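Local coordinates for putative branched-chain amino acid transport system substrate-binding protein (Rhodopseudomonas palustris, PDB 3TX6) that probably binds lignin-derived aromatic acids in the periplasm for delivery to an ABC transporter, here holding 3-(4-hydroxyphenyl)pyruvate between its two domains, at residues S77-T82 against D145-L150; M115-P120 against Q221-A226; V83-V88 against V94-L99. All blocks are in the same frame, centred on the assembly; numbering follows the deposited sequence. Where two conformers were deposited one is given.

Contact 1: residues S77-T82 against D145-L150. With ENO (3-(4-hydroxy-phenyl)pyruvic acid), chain D.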
loop_
_atom_site.group_PDB
_atom_site.type_symbol
_atom_site.label_atom_id
_atom_site.label_comp_id
_atom_site.label_asym_id
_atom_site.label_seq_id
_atom_site.Cartn_x
_atom_site.Cartn_y
_atom_site.Cartn_z
ATOM N N SER A 77 -2.317 5.972 5.642
ATOM C CA SER A 77 -3.056 5.014 4.820
ATOM C C SER A 77 -3.099 5.380 3.325
ATOM O O SER A 77 -3.375 4.545 2.469
ATOM C CB SER A 77 -4.498 4.881 5.340
ATOM O OG SER A 77 -4.505 4.418 6.694
ATOM N N VAL A 78 -2.947 6.665 3.048
ATOM C CA VAL A 78 -3.035 7.210 1.695
ATOM C C VAL A 78 -1.861 8.176 1.520
ATOM O O VAL A 78 -1.209 8.553 2.506
ATOM C CB VAL A 78 -4.413 7.823 1.365
ATOM C CG1 VAL A 78 -5.467 6.727 1.208
ATOM C CG2 VAL A 78 -4.809 8.875 2.417
ATOM N N THR A 79 -1.560 8.501 0.260
ATOM C CA THR A 79 -0.308 9.202 -0.043
ATOM C C THR A 79 -0.152 10.585 0.584
ATOM O O THR A 79 0.906 10.841 1.159
ATOM C CB THR A 79 -0.017 9.215 -1.564
ATOM O OG1 THR A 79 0.074 7.852 -2.007
ATOM C CG2 THR A 79 1.264 9.972 -1.880
ATOM N N PRO A 80 -1.167 11.460 0.523
ATOM C CA PRO A 80 -0.918 12.823 1.033
ATOM C C PRO A 80 -0.492 12.877 2.525
ATOM O O PRO A 80 0.504 13.519 2.848
ATOM C CB PRO A 80 -2.244 13.565 0.729
ATOM C CG PRO A 80 -2.728 12.852 -0.509
ATOM C CD PRO A 80 -2.438 11.400 -0.194
ATOM N N PRO A 81 -1.197 12.187 3.416
ATOM C CA PRO A 81 -0.716 12.226 4.815
ATOM C C PRO A 81 0.632 11.470 5.010
ATOM O O PRO A 81 1.365 11.727 5.972
ATOM C CB PRO A 81 -1.850 11.565 5.583
ATOM C CG PRO A 81 -2.565 10.727 4.591
ATOM C CD PRO A 81 -2.472 11.496 3.294
ATOM N N THR A 82 0.927 10.484 4.150
ATOM C CA THR A 82 2.159 9.694 4.251
ATOM C C THR A 82 3.366 10.574 3.909
ATOM O O THR A 82 4.431 10.496 4.577
ATOM C CB THR A 82 2.100 8.455 3.345
ATOM O OG1 THR A 82 1.019 7.639 3.768
ATOM C CG2 THR A 82 3.382 7.600 3.404
ATOM N N ASP A 145 -3.795 14.192 -7.806
ATOM C CA ASP A 145 -2.777 14.444 -6.752
ATOM C C ASP A 145 -1.577 13.492 -6.959
ATOM O O ASP A 145 -1.526 12.806 -7.964
ATOM C CB ASP A 145 -3.408 14.371 -5.354
ATOM C CG ASP A 145 -3.791 12.954 -4.908
ATOM O OD1 ASP A 145 -3.422 11.970 -5.539
ATOM O OD2 ASP A 145 -4.547 12.843 -3.932
ATOM N N SER A 146 -0.652 13.456 -6.007
ATOM C CA SER A 146 0.616 12.734 -6.171
ATOM C C SER A 146 0.409 11.256 -6.507
ATOM O O SER A 146 1.109 10.716 -7.362
ATOM C CB SER A 146 1.507 12.899 -4.935
ATOM O OG SER A 146 0.836 12.501 -3.752
ATOM N N TYR A 147 -0.561 10.606 -5.864
ATOM C CA TYR A 147 -0.830 9.191 -6.143
ATOM C C TYR A 147 -1.285 9.013 -7.593
ATOM O O TYR A 147 -0.789 8.124 -8.306
ATOM C CB TYR A 147 -1.897 8.625 -5.188
ATOM C CG TYR A 147 -2.193 7.137 -5.399
ATOM C CD1 TYR A 147 -1.312 6.140 -4.951
ATOM C CD2 TYR A 147 -3.339 6.726 -6.093
ATOM C CE1 TYR A 147 -1.583 4.799 -5.164
ATOM C CE2 TYR A 147 -3.617 5.371 -6.292
ATOM C CZ TYR A 147 -2.723 4.410 -5.860
ATOM O OH TYR A 147 -2.950 3.062 -6.026
ATOM N N GLY A 148 -2.255 9.812 -8.026
ATOM C CA GLY A 148 -2.679 9.749 -9.438
ATOM C C GLY A 148 -1.592 10.110 -10.445
ATOM O O GLY A 148 -1.546 9.538 -11.519
ATOM N N ASP A 149 -0.701 11.031 -10.067
ATOM C CA ASP A 149 0.446 11.393 -10.875
ATOM C C ASP A 149 1.441 10.252 -10.969
ATOM O O ASP A 149 1.946 9.948 -12.067
ATOM C CB ASP A 149 1.182 12.604 -10.251
ATOM C CG ASP A 149 0.398 13.932 -10.369
ATOM O OD1 ASP A 149 -0.606 13.996 -11.117
ATOM O OD2 ASP A 149 0.783 14.921 -9.687
ATOM N N LEU A 150 1.765 9.623 -9.845
ATOM C CA LEU A 150 2.737 8.520 -9.915
ATOM C C LEU A 150 2.225 7.463 -10.918
ATOM O O LEU A 150 2.978 6.926 -11.723
ATOM C CB LEU A 150 2.927 7.829 -8.590
ATOM C CG LEU A 150 3.741 8.536 -7.529
ATOM C CD1 LEU A 150 3.460 7.931 -6.148
ATOM C CD2 LEU A 150 5.215 8.444 -7.902
HETATM O O4 ENO D . -1.625 5.520 -1.464
HETATM C C9 ENO D . -2.426 2.422 -0.284
HETATM C C8 ENO D . -1.761 1.225 -0.120
HETATM C C7 ENO D . -1.420 0.429 -1.225
HETATM C C6 ENO D . -1.681 0.918 -2.491
HETATM C C5 ENO D . -2.368 2.115 -2.671
HETATM C C4 ENO D . -2.739 2.896 -1.563
HETATM O O3 ENO D . -0.729 -0.755 -1.003
HETATM C C3 ENO D . -3.540 4.155 -1.737
HETATM C C2 ENO D . -2.832 5.455 -1.752
HETATM C C1 ENO D . -3.633 6.647 -1.988
HETATM O O2 ENO D . -3.054 7.753 -1.948
HETATM O O1 ENO D . -4.874 6.561 -2.233
#
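The carboxylate end of the ligand cleft lies between two helix N-termini, where Thr79 and Pro80 of helix 79-92 approach Asp145 and Tyr147 at the start of helix 146-161. No hydrogen bond joins the segments; they meet by packing and through the bound arylpyruvate, which both touch. The ligand's carboxylate oxygen O2 accepts from Thr79 N (2.8 Å) in a nearly straight bond, 170° at the hydrogen. Thr79 OG1, hydrogen-bonded to Pro101 O, also sits 2.9 Å from the ligand keto oxygen O4. The same hydroxyl lies obliquely by the Tyr147 ring, 3.7 Å from CD1. That ring presents one face to the pyruvate chain, with ligand C2 3.6 Å above its plane and displaced toward the rim. With CG anti to the backbone N (chi1 -178°), Tyr147 stands along the ligand, and its OH bonds to Thr222. Pro80 CG packs at 3.9 Å on Asp145 OD2, the side chains crossing at about a right angle. Asp145 caps its helix weakly through OD1, while OD2 makes a salt bridge to Arg174, itself a ligand donor. The Thr79 amide at a helix N-terminus and the nearby Arg174 would probably favour the ionised form of the ligand carboxylate.

Contact 2: residues M115-P120 against Q221-A226. With ENO (3-(4-hydroxy-phenyl)pyruvic acid), chain D.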
loop_
_atom_site.group_PDB
_atom_site.type_symbol
_atom_site.label_atom_id
_atom_site.label_comp_id
_atom_site.label_asym_id
_atom_site.label_seq_id
_atom_site.Cartn_x
_atom_site.Cartn_y
_atom_site.Cartn_z
HETATM N N MSE A 115 6.204 0.033 2.855
HETATM C CA MSE A 115 5.689 -1.325 2.753
HETATM C C MSE A 115 4.936 -1.590 1.450
HETATM O O MSE A 115 5.095 -2.655 0.864
HETATM C CB MSE A 115 4.860 -1.658 3.987
HETATM C CG MSE A 115 5.666 -1.426 5.269
HETATM SE SE MSE A 115 7.444 -2.332 5.304
HETATM C CE MSE A 115 6.671 -4.105 5.401
ATOM N N PRO A 116 4.068 -0.671 0.994
ATOM C CA PRO A 116 3.344 -0.966 -0.267
ATOM C C PRO A 116 4.267 -1.147 -1.458
ATOM O O PRO A 116 5.340 -0.544 -1.528
ATOM C CB PRO A 116 2.429 0.240 -0.453
ATOM C CG PRO A 116 2.248 0.761 0.935
ATOM C CD PRO A 116 3.634 0.607 1.547
ATOM N N GLN A 117 3.844 -1.996 -2.394
ATOM C CA GLN A 117 4.558 -2.172 -3.602
ATOM C C GLN A 117 4.704 -0.833 -4.355
ATOM O O GLN A 117 3.759 -0.065 -4.446
ATOM C CB GLN A 117 3.847 -3.171 -4.508
ATOM C CG GLN A 117 3.795 -4.594 -3.939
ATOM C CD GLN A 117 2.720 -4.825 -2.889
ATOM O OE1 GLN A 117 1.921 -3.935 -2.608
ATOM N NE2 GLN A 117 2.673 -6.054 -2.330
ATOM N N PRO A 118 5.914 -0.562 -4.893
ATOM C CA PRO A 118 6.104 0.636 -5.692
ATOM C C PRO A 118 5.293 0.599 -6.948
ATOM O O PRO A 118 5.040 -0.479 -7.515
ATOM C CB PRO A 118 7.608 0.651 -5.961
ATOM C CG PRO A 118 8.031 -0.760 -5.911
ATOM C CD PRO A 118 7.118 -1.409 -4.880
ATOM N N ILE A 119 4.806 1.754 -7.352
ATOM C CA ILE A 119 3.967 1.828 -8.530
ATOM C C ILE A 119 4.549 1.108 -9.757
ATOM O O ILE A 119 3.798 0.405 -10.398
ATOM C CB ILE A 119 3.556 3.275 -8.836
ATOM C CG1 ILE A 119 2.305 3.691 -8.047
ATOM C CG2 ILE A 119 3.269 3.516 -10.330
ATOM C CD1 ILE A 119 2.441 3.596 -6.558
ATOM N N PRO A 120 5.873 1.221 -10.045
ATOM C CA PRO A 120 6.345 0.551 -11.282
ATOM C C PRO A 120 6.229 -0.953 -11.260
ATOM O O PRO A 120 6.039 -1.539 -12.321
ATOM C CB PRO A 120 7.783 1.055 -11.442
ATOM C CG PRO A 120 7.700 2.431 -10.831
ATOM C CD PRO A 120 6.818 2.255 -9.612
ATOM N N GLN A 221 -7.154 -2.090 -12.412
ATOM C CA GLN A 221 -7.195 -1.396 -11.118
ATOM C C GLN A 221 -5.852 -1.526 -10.451
ATOM O O GLN A 221 -5.168 -2.583 -10.589
ATOM C CB GLN A 221 -8.294 -1.926 -10.171
ATOM C CG GLN A 221 -9.725 -1.620 -10.589
ATOM C CD GLN A 221 -10.176 -0.206 -10.265
ATOM O OE1 GLN A 221 -9.521 0.489 -9.476
ATOM N NE2 GLN A 221 -11.321 0.221 -10.812
ATOM N N THR A 222 -5.508 -0.477 -9.681
ATOM C CA THR A 222 -4.311 -0.504 -8.867
ATOM C C THR A 222 -4.484 -1.246 -7.551
ATOM O O THR A 222 -5.582 -1.644 -7.179
ATOM C CB THR A 222 -3.842 0.924 -8.529
ATOM O OG1 THR A 222 -4.686 1.551 -7.540
ATOM C CG2 THR A 222 -3.754 1.820 -9.784
ATOM N N HIS A 223 -3.365 -1.406 -6.844
ATOM C CA HIS A 223 -3.357 -2.101 -5.566
ATOM C C HIS A 223 -4.044 -1.304 -4.467
ATOM O O HIS A 223 -4.341 -1.857 -3.422
ATOM C CB HIS A 223 -1.970 -2.602 -5.163
ATOM C CG HIS A 223 -0.864 -1.549 -5.177
ATOM N ND1 HIS A 223 -0.780 -0.551 -6.091
ATOM C CD2 HIS A 223 0.315 -1.494 -4.428
ATOM C CE1 HIS A 223 0.385 0.144 -5.850
ATOM N NE2 HIS A 223 1.027 -0.440 -4.844
ATOM N N GLY A 224 -4.333 -0.022 -4.725
ATOM C CA GLY A 224 -5.193 0.779 -3.855
ATOM C C GLY A 224 -6.626 0.303 -3.794
ATOM O O GLY A 224 -7.377 0.762 -2.894
ATOM N N ALA A 225 -6.989 -0.648 -4.673
ATOM C CA ALA A 225 -8.339 -1.218 -4.704
ATOM C C ALA A 225 -8.457 -2.616 -4.054
ATOM O O ALA A 225 -9.547 -3.150 -4.024
ATOM C CB ALA A 225 -8.872 -1.290 -6.172
ATOM N N ALA A 226 -7.369 -3.221 -3.563
ATOM C CA ALA A 226 -7.320 -4.659 -3.229
ATOM C C ALA A 226 -7.878 -4.959 -1.818
ATOM O O ALA A 226 -7.159 -5.347 -0.875
ATOM C CB ALA A 226 -5.889 -5.197 -3.399
HETATM O O4 ENO D . -1.625 5.520 -1.464
HETATM C C9 ENO D . -2.426 2.422 -0.284
HETATM C C8 ENO D . -1.761 1.225 -0.120
HETATM C C7 ENO D . -1.420 0.429 -1.225
HETATM C C6 ENO D . -1.681 0.918 -2.491
HETATM C C5 ENO D . -2.368 2.115 -2.671
HETATM C C4 ENO D . -2.739 2.896 -1.563
HETATM O O3 ENO D . -0.729 -0.755 -1.003
HETATM C C3 ENO D . -3.540 4.155 -1.737
HETATM C C2 ENO D . -2.832 5.455 -1.752
HETATM C C1 ENO D . -3.633 6.647 -1.988
HETATM O O2 ENO D . -3.054 7.753 -1.948
HETATM O O1 ENO D . -4.874 6.561 -2.233
#
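The phenol end of the ligand pocket is lined by His223, whose ring, with CG between the backbone N and the carbonyl carbon (chi1 53°), reaches across to Gln117 in the connection between the two domains. NE2 of His223 donates to Gln117 O at 2.8 Å, with an angle of 152° at the hydrogen and the acceptor tilted from the ring plane. CD2 of His223 rests 3.4 Å from Gln117 OE1. The Gln117 amide, turned 69° from the imidazole, is held by Gln282 at OE1 and Ser347 O at NE2. Ile119 CD1 touches the ring edge at CE1 (4.1 Å). One imidazole face is given to the ligand: C6 lies 3.6 Å above its centre, the two rings nearly perpendicular. Gly224 CA reaches C5 of the ligand at 3.3 Å, and Pro116 CB comes to 3.4 Å from the phenol oxygen O3. A leucine in place of His223 would probably leave the Gln117 carbonyl without this donor and strip the ligand ring of its flat support. Residues 115-120 lead from strand 112-114 into helix 119-130, and 221-226 from strand 218-221 toward helix 228-234; Ile119 packs on Trp151 of helix 146-161, His223 on Gln282 of helix 282-304.

Contact 3: residues V83-V88 against V94-L99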
loop_
_atom_site.group_PDB
_atom_site.type_symbol
_atom_site.label_atom_id
_atom_site.label_comp_id
_atom_site.label_asym_id
_atom_site.label_seq_id
_atom_site.Cartn_x
_atom_site.Cartn_y
_atom_site.Cartn_z
ATOM N N VAL A 83 3.207 11.447 2.910
ATOM C CA VAL A 83 4.228 12.448 2.622
ATOM C C VAL A 83 4.500 13.318 3.860
ATOM O O VAL A 83 5.665 13.546 4.232
ATOM C CB VAL A 83 3.877 13.275 1.379
ATOM C CG1 VAL A 83 4.793 14.501 1.254
ATOM C CG2 VAL A 83 3.948 12.393 0.098
ATOM N N ALA A 84 3.437 13.737 4.522
ATOM C CA ALA A 84 3.541 14.520 5.742
ATOM C C ALA A 84 4.305 13.798 6.853
ATOM O O ALA A 84 5.157 14.414 7.529
ATOM C CB ALA A 84 2.163 14.960 6.236
ATOM N N VAL A 85 3.999 12.524 7.073
ATOM C CA VAL A 85 4.695 11.760 8.075
ATOM C C VAL A 85 6.174 11.681 7.745
ATOM O O VAL A 85 7.013 11.827 8.616
ATOM C CB VAL A 85 4.078 10.361 8.238
ATOM C CG1 VAL A 85 4.899 9.519 9.220
ATOM C CG2 VAL A 85 2.606 10.450 8.713
ATOM N N SER A 86 6.490 11.457 6.470
ATOM C CA SER A 86 7.883 11.387 6.030
ATOM C C SER A 86 8.632 12.679 6.290
ATOM O O SER A 86 9.795 12.640 6.752
ATOM C CB SER A 86 7.985 10.962 4.528
ATOM O OG SER A 86 9.308 10.833 4.133
ATOM N N ASN A 87 7.965 13.822 6.048
ATOM C CA ASN A 87 8.547 15.129 6.333
ATOM C C ASN A 87 8.942 15.229 7.803
ATOM O O ASN A 87 10.059 15.631 8.123
ATOM C CB ASN A 87 7.597 16.275 6.003
ATOM C CG ASN A 87 7.385 16.449 4.510
ATOM O OD1 ASN A 87 8.185 15.989 3.675
ATOM N ND2 ASN A 87 6.262 17.077 4.160
ATOM N N VAL A 88 8.042 14.803 8.682
ATOM C CA VAL A 88 8.293 14.873 10.118
ATOM C C VAL A 88 9.438 13.922 10.529
ATOM O O VAL A 88 10.346 14.305 11.277
ATOM C CB VAL A 88 7.021 14.601 10.930
ATOM C CG1 VAL A 88 7.342 14.534 12.442
ATOM C CG2 VAL A 88 5.984 15.690 10.652
ATOM N N VAL A 94 13.815 9.995 12.866
ATOM C CA VAL A 94 13.156 8.820 13.387
ATOM C C VAL A 94 12.793 7.900 12.202
ATOM O O VAL A 94 12.233 8.342 11.233
ATOM C CB VAL A 94 11.881 9.194 14.160
ATOM C CG1 VAL A 94 11.188 7.912 14.700
ATOM C CG2 VAL A 94 12.207 10.171 15.291
ATOM N N PRO A 95 13.096 6.590 12.322
ATOM C CA PRO A 95 12.687 5.671 11.265
ATOM C C PRO A 95 11.192 5.738 11.022
ATOM O O PRO A 95 10.383 5.703 11.965
ATOM C CB PRO A 95 13.094 4.299 11.799
ATOM C CG PRO A 95 14.275 4.615 12.708
ATOM C CD PRO A 95 13.932 5.923 13.340
ATOM N N HIS A 96 10.839 5.752 9.746
ATOM C CA HIS A 96 9.457 5.808 9.303
ATOM C C HIS A 96 9.175 4.683 8.362
ATOM O O HIS A 96 9.842 4.541 7.327
ATOM C CB HIS A 96 9.239 7.165 8.602
ATOM C CG HIS A 96 7.940 7.247 7.860
ATOM N ND1 HIS A 96 7.822 7.876 6.649
ATOM C CD2 HIS A 96 6.664 6.763 8.188
ATOM C CE1 HIS A 96 6.545 7.769 6.233
ATOM N NE2 HIS A 96 5.839 7.084 7.166
ATOM N N ILE A 97 8.175 3.861 8.699
ATOM C CA ILE A 97 7.703 2.836 7.781
ATOM C C ILE A 97 6.343 3.285 7.211
ATOM O O ILE A 97 5.329 3.376 7.941
ATOM C CB ILE A 97 7.568 1.456 8.462
ATOM C CG1 ILE A 97 8.913 0.978 8.974
ATOM C CG2 ILE A 97 7.023 0.469 7.475
ATOM C CD1 ILE A 97 8.888 -0.301 9.824
ATOM N N ALA A 98 6.359 3.660 5.932
ATOM C CA ALA A 98 5.190 4.144 5.220
ATOM C C ALA A 98 4.223 3.001 4.946
ATOM O O ALA A 98 4.651 1.930 4.509
ATOM C CB ALA A 98 5.600 4.869 3.930
ATOM N N LEU A 99 2.922 3.299 5.078
ATOM C CA LEU A 99 1.860 2.325 4.802
ATOM C C LEU A 99 1.049 2.672 3.521
ATOM O O LEU A 99 0.071 1.993 3.218
ATOM C CB LEU A 99 0.968 2.141 6.030
ATOM C CG LEU A 99 1.650 1.707 7.327
ATOM C CD1 LEU A 99 0.622 1.550 8.479
ATOM C CD2 LEU A 99 2.512 0.439 7.187
#
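Val85 and Ser86 of helix 79-92 pack against His96 of strand 96-98, inside the beta-alpha-beta unit that runs from strand 72-75 through this helix. The principal nonpolar interaction is a CH-pi contact. Val85 CG1 stands 3.6 Å from the centroid of the imidazole, 26° off its normal, and is shifted toward the NE2-CD2 edge of the ring, 3.3 Å from NE2. The branch points there because CG1 is anti to the backbone N (chi1 175°). Backbone covers the opposite face of the same ring, with Ala98 N 3.6 Å above the plane, so the imidazole is sandwiched between a methyl of the helix and its own strand.

Van der Waals packing by Ser86 adds to this: its CA lies 3.6 Å from His96 ND1, and CB 3.7 Å from the same nitrogen, an oblique approach made by carbon. The polar ends of both side chains bond outside the two segments. ND1 of His96 and OG of Ser86 both pair with the hydroxyl of Ser112, on the adjoining strand 112-114, while NE2 of His96 bonds to Gly75 O at the end of strand 72-75.

A carbonyl can only accept, which places a hydrogen on NE2. Both ring nitrogens of this buried histidine are thus satisfied, and the two bonds, to strands flanking its own, should fix the rotation of the ring while Val85 closes its helix-facing side.

Contacts 1 and 2 take hold of opposite ends of one ligand, the carboxylate and the phenol, with centres 11 Å apart. Each brings a segment of the first domain or the interdomain connection against one of the second domain, so the two domains meet around the ligand. Tyr147 OH and Thr222 OG1, 2.8 Å apart, tie their second-domain segments together. Contact 3 lies back in the first domain; its His96 side chain is about 11 Å from the ligand. It shares helix 79-92 with contact 1, and Thr82 CG2 packs on Ala98 CB at 3.6 Å. Toward contact 2, Met115 N (a selenomethionine) probably bonds to Ala98 O at 3.0 Å, although those centres are 18 Å apart.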